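Local structure of cupin type-2 domain-containing protein (3H8U) at the interface of chains A and B. The protein is of unknown function but has the double-stranded beta-helix fold of the cupin superfamily and probably binds a metal ion. Numbering follows the deposited sequence. Chains: chain A/B, uncharacterized conserved protein with double-stranded beta-helix domain.

The interface of chains A and B. Residues chain A 7, 14; chain B 73, 75, 81-83, 87, 89.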
loop_
_atom_site.group_PDB
_atom_site.type_symbol
_atom_site.label_atom_id
_atom_site.label_comp_id
_atom_site.label_asym_id
_atom_site.label_seq_id
_atom_site.Cartn_x
_atom_site.Cartn_y
_atom_site.Cartn_z
ATOM N N ARG A 7 -2.230 19.609 10.336
ATOM C CA ARG A 7 -3.565 19.863 9.798
ATOM C C ARG A 7 -4.619 19.123 10.624
ATOM O O ARG A 7 -4.299 18.187 11.372
ATOM C CB ARG A 7 -3.609 19.449 8.330
ATOM C CG ARG A 7 -2.513 20.119 7.497
ATOM C CD ARG A 7 -2.572 19.733 6.018
ATOM N NE ARG A 7 -1.557 20.438 5.234
ATOM C CZ ARG A 7 -1.706 21.615 4.641
ATOM N NH1 ARG A 7 -2.861 22.319 4.678
ATOM N NH2 ARG A 7 -0.663 22.104 3.986
ATOM N N ILE A 14 -0.732 12.062 5.394
ATOM C CA ILE A 14 0.561 11.462 5.079
ATOM C C ILE A 14 1.043 10.878 6.402
ATOM O O ILE A 14 1.021 11.563 7.452
ATOM C CB ILE A 14 1.554 12.475 4.504
ATOM C CG1 ILE A 14 1.030 13.057 3.200
ATOM C CG2 ILE A 14 2.949 11.870 4.286
ATOM C CD1 ILE A 14 1.938 14.002 2.575
ATOM N N TYR B 73 2.470 15.768 -2.998
ATOM C CA TYR B 73 1.124 15.197 -2.944
ATOM C C TYR B 73 0.120 16.347 -2.993
ATOM O O TYR B 73 0.208 17.301 -2.211
ATOM C CB TYR B 73 0.970 14.439 -1.638
ATOM C CG TYR B 73 -0.307 13.641 -1.451
ATOM C CD1 TYR B 73 -0.720 12.685 -2.382
ATOM C CD2 TYR B 73 -1.067 13.802 -0.299
ATOM C CE1 TYR B 73 -1.880 11.921 -2.172
ATOM C CE2 TYR B 73 -2.232 13.063 -0.085
ATOM C CZ TYR B 73 -2.629 12.115 -1.027
ATOM O OH TYR B 73 -3.778 11.385 -0.829
ATOM N N GLN B 75 -3.543 17.593 -2.459
ATOM C CA GLN B 75 -4.688 17.242 -1.633
ATOM C C GLN B 75 -5.965 17.984 -2.012
ATOM O O GLN B 75 -6.966 17.861 -1.322
ATOM C CB GLN B 75 -4.362 17.437 -0.146
ATOM C CG GLN B 75 -3.191 16.610 0.364
ATOM C CD GLN B 75 -3.014 16.662 1.884
ATOM O OE1 GLN B 75 -3.897 17.086 2.639
ATOM N NE2 GLN B 75 -1.883 16.221 2.328
ATOM N N THR B 81 1.602 18.820 -0.045
ATOM C CA THR B 81 2.418 18.245 1.028
ATOM C C THR B 81 3.467 17.398 0.344
ATOM O O THR B 81 3.315 17.010 -0.792
ATOM C CB THR B 81 1.549 17.392 1.942
ATOM O OG1 THR B 81 0.714 16.536 1.128
ATOM C CG2 THR B 81 0.649 18.226 2.724
ATOM N N HIS B 82 4.545 17.112 1.034
ATOM C CA HIS B 82 5.675 16.400 0.437
ATOM C C HIS B 82 5.646 14.943 0.872
ATOM O O HIS B 82 5.407 14.649 2.046
ATOM C CB HIS B 82 7.013 17.058 0.822
ATOM C CG HIS B 82 8.158 16.643 -0.056
ATOM N ND1 HIS B 82 8.421 17.241 -1.273
ATOM C CD2 HIS B 82 9.088 15.668 0.093
ATOM C CE1 HIS B 82 9.469 16.657 -1.825
ATOM N NE2 HIS B 82 9.890 15.702 -1.018
ATOM N N LEU B 83 5.863 14.048 -0.091
ATOM C CA LEU B 83 5.980 12.607 0.115
ATOM C C LEU B 83 7.350 12.130 -0.257
ATOM O O LEU B 83 7.935 12.595 -1.231
ATOM C CB LEU B 83 5.043 11.863 -0.826
ATOM C CG LEU B 83 3.572 11.837 -0.515
ATOM C CD1 LEU B 83 2.860 11.228 -1.722
ATOM C CD2 LEU B 83 3.291 11.034 0.744
ATOM N N ASP B 87 6.611 6.703 2.844
ATOM C CA ASP B 87 5.414 7.392 3.289
ATOM C C ASP B 87 4.179 6.669 2.775
ATOM O O ASP B 87 4.188 6.086 1.666
ATOM C CB ASP B 87 5.380 8.842 2.781
ATOM C CG ASP B 87 6.312 9.781 3.526
ATOM O OD1 ASP B 87 6.742 9.479 4.647
ATOM O OD2 ASP B 87 6.619 10.870 2.983
ATOM N N ALA B 89 0.197 7.698 1.902
ATOM C CA ALA B 89 -0.686 8.837 1.654
ATOM C C ALA B 89 -2.114 8.281 1.499
ATOM O O ALA B 89 -2.361 7.385 0.703
ATOM C CB ALA B 89 -0.237 9.571 0.385
#
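A:Ile14 lays its side chain alongside B:Thr81 and against B:Leu83, on a surface of mixed character to which the backbone O of B:His82 also contributes, and most of the surface hidden in this patch is its own or that of B:Thr81. Both branches of the isoleucine touch the methyl B:Leu83 CD2. The CG1 branch, extended (chi2 -178°), passes B:Thr81 in the opposite sense and runs on to CD1, which packs tightly on B:Thr81 CB at 3.5 Å and also lies beside the hydroxyl oxygen. The shorter branch, CG2, meets B:Leu83 CD2 at 3.7 Å and also reaches B:Asp87, lying 4.0 Å from the carboxylate oxygen OD2. B:Tyr73 makes a marginal contact, the CD2 rim of its ring lying 4.1 Å from A:Ile14 CG1, while B:Ala89 CB rests over one face of that ring, toward the rim. A looser contact lies at the margin, where A:Arg7 NE passes 4.0 Å from the methyl B:Thr81 CG2.

A hydrogen bond within chain B would steady B:Thr81. With chi1 at 47°, B:Thr81 directs OG1 toward B:Gln75 and the edge of the tyrosine ring, and B:Gln75 NE2 donates to this hydroxyl oxygen over 2.9 Å, a bent bond that leaves the amide plane by 29°. This would fix the threonine rotamer against which A:Ile14 packs.

A:Ile14 opens strand 14-16, which pairs antiparallel with B:Ala89 of strand 87-91. The N-terminal segment of chain A thus extends a sheet of the partner's cupin beta-helix, and the two-fold axis repeats the exchange, an arrangement consistent with a dimer.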